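Local coordinates for protein SusD homolog (Bacteroides thetaiotaomicron, PDB 3EHM) that probably binds mucin O-glycans at the cell surface, as a SusD-family lipoprotein with tetratricopeptide-like helices that serves glycan utilization by a gut symbiont, at residues G195-Q198 and N199-L203; E225-T228 and K229-P233; P255-N258 and S259-S263. One frame throughout, in Å; residues are numbered along the deposited sequence.

Interaction 1 (G195-Q198 and N199-L203); sequences GNVQ and NWVKL
N196 and N199 meet across the first turn of helix 197-215, where the backbone passes from the extended psi of N196 (99°) into helical angles from V197 onward. N196 is the N-cap: its OD1 accepts from N199 N at 3.2 Å, the N-H approaching from over the flat face of the amide carbonyl, well out of its plane. With CG anti to the backbone N (chi1 -172°), the N196 side chain brings its amide alongside the first turn, stacked against that of N199 with the planes 21° apart and N196 ND2 3.9 Å from N199 OD1. N199 N is shared between this side chain and a weak bond to N196 O, and W200 N has a weak bond to the same carbonyl. Stronger i to i+4 bonds follow, V201 N reaching V197 O at 2.9 Å and K202 N reaching Q198 O at 3.1 Å. On the inner flank W200 hangs back toward the cap, its CD1 3.5 Å from N196 O, while V197 CG1 and V201 CG2 make a loose apolar contact at 4.4 Å. The W200 indole is anchored through NE1 to D190, which also accepts from the backbone of G195, and Y193 meets the ring edge-to-face. W200 packs against I124, I127 and V128 of helix 116-140, whereas V197 and V201 face helix 160-178, wedging this helix start between two neighbours.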
# COMPACT_ATOMS: atom_id res chain seq x y z
N GLY A 195 -16.73 -2.26 -17.36
CA GLY A 195 -17.31 -3.53 -17.75
C GLY A 195 -16.46 -4.51 -18.52
O GLY A 195 -16.95 -5.58 -18.90
N ASN A 196 -15.20 -4.18 -18.78
CA ASN A 196 -14.31 -5.06 -19.52
C ASN A 196 -13.83 -6.20 -18.60
O ASN A 196 -12.90 -6.02 -17.81
CB ASN A 196 -13.09 -4.28 -20.03
CG ASN A 196 -12.22 -5.10 -20.97
OD1 ASN A 196 -12.01 -6.29 -20.76
ND2 ASN A 196 -11.70 -4.45 -22.01
N VAL A 197 -14.47 -7.36 -18.72
CA VAL A 197 -14.14 -8.52 -17.90
C VAL A 197 -12.69 -9.00 -18.07
O VAL A 197 -12.07 -9.46 -17.11
CB VAL A 197 -15.09 -9.70 -18.20
CG1 VAL A 197 -14.68 -10.94 -17.39
CG2 VAL A 197 -16.52 -9.31 -17.86
N GLN A 198 -12.15 -8.89 -19.28
CA GLN A 198 -10.77 -9.30 -19.54
C GLN A 198 -9.80 -8.53 -18.65
O GLN A 198 -8.81 -9.08 -18.19
CB GLN A 198 -10.42 -9.08 -21.02
CG GLN A 198 -11.04 -10.12 -21.95
CD GLN A 198 -12.46 -10.47 -21.57
OE1 GLN A 198 -12.70 -11.40 -20.79
NE2 GLN A 198 -13.42 -9.72 -22.10
N ASN A 199 -10.07 -7.25 -18.41
CA ASN A 199 -9.20 -6.47 -17.55
C ASN A 199 -9.38 -6.92 -16.10
O ASN A 199 -8.41 -6.97 -15.35
CB ASN A 199 -9.50 -4.98 -17.70
CG ASN A 199 -8.72 -4.35 -18.85
OD1 ASN A 199 -9.06 -3.28 -19.34
ND2 ASN A 199 -7.66 -5.02 -19.28
N TRP A 200 -10.60 -7.25 -15.71
CA TRP A 200 -10.83 -7.72 -14.35
C TRP A 200 -10.02 -8.99 -14.11
O TRP A 200 -9.51 -9.22 -13.01
CB TRP A 200 -12.31 -7.97 -14.09
CG TRP A 200 -13.04 -6.73 -13.69
CD1 TRP A 200 -13.87 -5.97 -14.47
CD2 TRP A 200 -12.96 -6.07 -12.42
NE1 TRP A 200 -14.31 -4.88 -13.76
CE2 TRP A 200 -13.77 -4.91 -12.50
CE3 TRP A 200 -12.28 -6.34 -11.23
CZ2 TRP A 200 -13.91 -4.02 -11.43
CZ3 TRP A 200 -12.43 -5.46 -10.16
CH2 TRP A 200 -13.24 -4.31 -10.27
N VAL A 201 -9.91 -9.82 -15.15
CA VAL A 201 -9.15 -11.06 -15.04
C VAL A 201 -7.68 -10.72 -14.84
O VAL A 201 -7.00 -11.33 -14.01
CB VAL A 201 -9.32 -11.93 -16.31
CG1 VAL A 201 -8.29 -13.06 -16.30
CG2 VAL A 201 -10.73 -12.51 -16.36
N LYS A 202 -7.18 -9.75 -15.60
CA LYS A 202 -5.79 -9.35 -15.48
C LYS A 202 -5.52 -8.83 -14.07
O LYS A 202 -4.47 -9.11 -13.49
CB LYS A 202 -5.45 -8.27 -16.51
CG LYS A 202 -5.49 -8.78 -17.94
CD LYS A 202 -5.06 -7.70 -18.91
CE LYS A 202 -4.97 -8.24 -20.33
NZ LYS A 202 -4.40 -7.23 -21.25
N LEU A 203 -6.47 -8.08 -13.52
CA LEU A 203 -6.30 -7.56 -12.17
C LEU A 203 -6.24 -8.72 -11.18
O LEU A 203 -5.41 -8.72 -10.27
CB LEU A 203 -7.44 -6.61 -11.80
CG LEU A 203 -7.51 -6.19 -10.33
CD1 LEU A 203 -6.20 -5.53 -9.91
CD2 LEU A 203 -8.67 -5.23 -10.14

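Interaction 2 (E225-T228 and K229-P233); sequences EYIT and KALDP
The carbonyl O of Y226 accepts from A230 N at 2.9 Å, the shortest hydrogen bond of this last stretch of helix 220-231, with the donor nearly along the C=O axis. One residue on, L231 N binds I227 O at 3.3 Å and comes in 30° off the carbonyl plane. The bond from D232 N to T228 O is weak, bent to 123° at the hydrogen, and D232 is also where the chain leaves helical angles. The alpha-helical bonding thus weakens at its last member, where the helix gives way to the loop. On one flank the aliphatic end of K229 lies alongside the Y226 ring, both side chains pointing the same way. K229 CE comes 3.6 Å from Y226 CD2, approaching obliquely, and NZ continues past CE2 at 3.8 Å. A bend at chi3 (-57°) brings CE against the ring, and NZ then runs on alongside it to a weak hydrogen bond with S172 of helix 160-178. The carboxylate of E225 is more distant, its OE2 6.2 Å from K229 NZ, so any attraction between them is probably modest. In the largely helical SusD fold, which includes helices of the tetratricopeptide-repeat kind, this segment rests mainly on helix 197-215: Y226 and I227 both touch V212, and A230 meets M208. Y226 also reaches L168, A169 and S172 of helix 160-178, while I227 and L231 share the loop residue I360; between themselves, I227 CG1 and L231 CD1 only just touch at 4.5 Å. Beyond the helix end, D232 OD1 accepts from the backbone N of K234, forming an Asx turn.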
# COMPACT_ATOMS: atom_id res chain seq x y z
N GLU A 225 2.80 -22.88 -6.45
CA GLU A 225 1.50 -23.47 -6.76
C GLU A 225 0.62 -22.52 -7.56
O GLU A 225 -0.31 -22.97 -8.24
CB GLU A 225 0.77 -23.87 -5.47
CG GLU A 225 -0.40 -24.83 -5.69
CD GLU A 225 -1.24 -25.07 -4.44
OE1 GLU A 225 -0.68 -24.99 -3.32
OE2 GLU A 225 -2.45 -25.35 -4.57
N TYR A 226 0.91 -21.22 -7.51
CA TYR A 226 0.08 -20.25 -8.22
C TYR A 226 0.76 -19.22 -9.13
O TYR A 226 0.11 -18.67 -10.02
CB TYR A 226 -0.80 -19.47 -7.23
CG TYR A 226 -1.85 -20.29 -6.53
CD1 TYR A 226 -1.53 -21.05 -5.40
CD2 TYR A 226 -3.16 -20.30 -6.98
CE1 TYR A 226 -2.51 -21.80 -4.74
CE2 TYR A 226 -4.14 -21.04 -6.33
CZ TYR A 226 -3.81 -21.79 -5.21
OH TYR A 226 -4.79 -22.50 -4.56
N ILE A 227 2.04 -18.95 -8.91
CA ILE A 227 2.73 -17.96 -9.72
C ILE A 227 2.74 -18.31 -11.21
O ILE A 227 2.62 -17.43 -12.06
CB ILE A 227 4.18 -17.73 -9.22
CG1 ILE A 227 4.75 -16.47 -9.87
CG2 ILE A 227 5.05 -18.93 -9.56
CD1 ILE A 227 5.97 -15.93 -9.14
N THR A 228 2.87 -19.59 -11.51
CA THR A 228 2.87 -20.03 -12.90
C THR A 228 1.49 -19.84 -13.51
O THR A 228 1.36 -19.41 -14.66
CB THR A 228 3.29 -21.51 -13.01
OG1 THR A 228 4.63 -21.67 -12.54
CG2 THR A 228 3.21 -21.98 -14.46
N LYS A 229 0.44 -20.15 -12.75
CA LYS A 229 -0.92 -20.00 -13.24
C LYS A 229 -1.26 -18.53 -13.47
O LYS A 229 -2.01 -18.18 -14.38
CB LYS A 229 -1.93 -20.60 -12.26
CG LYS A 229 -1.66 -22.04 -11.88
CD LYS A 229 -2.92 -22.74 -11.36
CE LYS A 229 -3.54 -22.02 -10.17
NZ LYS A 229 -4.78 -22.72 -9.68
N ALA A 230 -0.72 -17.66 -12.63
CA ALA A 230 -0.97 -16.23 -12.74
C ALA A 230 -0.43 -15.64 -14.03
O ALA A 230 -1.08 -14.82 -14.68
CB ALA A 230 -0.36 -15.50 -11.55
N LEU A 231 0.77 -16.08 -14.42
CA LEU A 231 1.41 -15.57 -15.62
C LEU A 231 1.13 -16.36 -16.90
O LEU A 231 1.48 -15.92 -17.99
CB LEU A 231 2.92 -15.49 -15.39
CG LEU A 231 3.35 -14.53 -14.28
CD1 LEU A 231 4.82 -14.70 -13.97
CD2 LEU A 231 3.05 -13.09 -14.69
N ASP A 232 0.48 -17.52 -16.76
CA ASP A 232 0.15 -18.36 -17.91
C ASP A 232 -0.83 -17.62 -18.83
O ASP A 232 -1.98 -17.38 -18.46
CB ASP A 232 -0.49 -19.67 -17.44
CG ASP A 232 -0.53 -20.73 -18.53
OD1 ASP A 232 -0.67 -20.37 -19.72
OD2 ASP A 232 -0.46 -21.93 -18.20
N PRO A 233 -0.39 -17.25 -20.04
CA PRO A 233 -1.22 -16.54 -21.02
C PRO A 233 -2.63 -17.09 -21.21
O PRO A 233 -3.58 -16.33 -21.40
CB PRO A 233 -0.40 -16.61 -22.30
CG PRO A 233 1.00 -16.57 -21.78
CD PRO A 233 0.94 -17.54 -20.62

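Interaction 3 (P255-N258 and S259-S263)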
# COMPACT_ATOMS: atom_id res chain seq x y z
N PRO A 255 -19.29 10.86 -9.38
CA PRO A 255 -18.34 11.95 -9.13
C PRO A 255 -17.61 11.67 -7.82
O PRO A 255 -18.21 11.19 -6.86
CB PRO A 255 -19.24 13.17 -9.04
CG PRO A 255 -20.35 12.83 -10.00
CD PRO A 255 -20.64 11.39 -9.64
N LEU A 256 -16.31 11.95 -7.79
CA LEU A 256 -15.52 11.73 -6.59
C LEU A 256 -14.56 12.87 -6.30
O LEU A 256 -14.14 13.59 -7.20
CB LEU A 256 -14.70 10.44 -6.72
CG LEU A 256 -15.45 9.11 -6.87
CD1 LEU A 256 -14.45 8.01 -7.17
CD2 LEU A 256 -16.24 8.80 -5.61
N LEU A 257 -14.22 13.03 -5.02
CA LEU A 257 -13.29 14.04 -4.57
C LEU A 257 -12.08 13.27 -4.06
O LEU A 257 -12.20 12.51 -3.10
CB LEU A 257 -13.89 14.86 -3.43
CG LEU A 257 -12.96 15.91 -2.80
CD1 LEU A 257 -12.60 16.96 -3.85
CD2 LEU A 257 -13.65 16.56 -1.60
N ASN A 258 -10.92 13.43 -4.68
CA ASN A 258 -9.76 12.69 -4.21
C ASN A 258 -9.66 12.90 -2.70
O ASN A 258 -9.66 14.04 -2.22
CB ASN A 258 -8.48 13.17 -4.90
CG ASN A 258 -7.29 12.33 -4.52
OD1 ASN A 258 -6.77 12.44 -3.41
ND2 ASN A 258 -6.86 11.46 -5.43
N SER A 259 -9.58 11.80 -1.97
CA SER A 259 -9.55 11.83 -0.51
C SER A 259 -8.25 12.28 0.17
O SER A 259 -8.19 12.33 1.39
CB SER A 259 -9.98 10.47 0.03
OG SER A 259 -9.49 9.43 -0.80
N MSE A 260 -7.23 12.60 -0.61
CA MSE A 260 -5.98 13.08 -0.03
C MSE A 260 -6.09 14.59 0.22
O MSE A 260 -5.32 15.16 0.99
CB MSE A 260 -4.79 12.84 -0.96
CG MSE A 260 -4.43 11.40 -1.19
SE MSE A 260 -2.88 11.33 -2.38
CE MSE A 260 -1.58 12.09 -1.15
N LEU A 261 -7.04 15.23 -0.45
CA LEU A 261 -7.19 16.68 -0.31
C LEU A 261 -7.47 17.18 1.10
O LEU A 261 -6.87 18.17 1.54
CB LEU A 261 -8.26 17.18 -1.27
CG LEU A 261 -7.85 17.09 -2.75
CD1 LEU A 261 -8.99 17.59 -3.64
CD2 LEU A 261 -6.60 17.92 -2.97
N ALA A 262 -8.38 16.53 1.81
CA ALA A 262 -8.70 16.95 3.17
C ALA A 262 -7.45 17.09 4.04
O ALA A 262 -7.22 18.14 4.65
CB ALA A 262 -9.68 15.97 3.81
N SER A 263 -6.63 16.05 4.10
CA SER A 263 -5.43 16.11 4.93
C SER A 263 -4.32 17.00 4.37
O SER A 263 -3.58 17.64 5.13
CB SER A 263 -4.88 14.70 5.17
OG SER A 263 -3.82 14.74 6.10
O HOH W 1 -10.45 15.01 0.24
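N258 carries this contact, with L261 and S259 next in the surface they bury. N258 opens the type I turn, running to L261, that leads into helix 261-266. Its OD1 accepts from M260 N at 2.8 Å, the N-H pointing nearly straight at it (158°) and the donor tilted 24° from the carbonyl plane; this capping bond is an Asx turn laid on the type I turn. With CG anti to the backbone N (chi1 -174°), the amide reaches over the turn to M260 N, and M260, a selenomethionine, extends beside it with CB 3.2 Å from the same OD1. The other end of the amide is occupied too, since ND2 donates to the carbonyl of S337, fixing the rotation of the whole group. Replacing N258 by an alanine removes the amide and is likely to leave M260 N and the S337 carbonyl without their partners, in a place buried from solvent.

The carbonyl O of N258 works as well. It takes a weak bond from L261 N at 3.4 Å, closing the turn, and a water donates to it at 2.8 Å while accepting from A262 N, so the solvent molecule bridges into the first helical turn. L261 lies along this carbonyl, its CB and CG both close to N258 O, and its CD1 meets L257 CD1 at 3.7 Å, the two leucines crossing at an angle. S259 turns the other way, its hydroxyl bonding to the carbonyl of P38. The chemistry implies that one buried asparagine ties the turn both to the helix start and to S337, with a single leucine-leucine contact beside it.

The three local contacts illustrate how helices begin and end: interactions 1 and 3 lie at entrances, each using an asparagine side chain to accept a backbone N-H, while interaction 2 lies at an exit, where the bonding weakens. Interactions 1 and 2 belong to consecutive helices, 197-215 and 220-231, on the same side of the chain's centre; their centres are 16 Å apart and their nearest atoms about 7 Å. Both also lean on helix 160-178. Interaction 3 stands apart, its centre 26 Å from that of interaction 1 and 36 Å from that of interaction 2, across the chain's centre from the latter. None of the three includes a bound glycan.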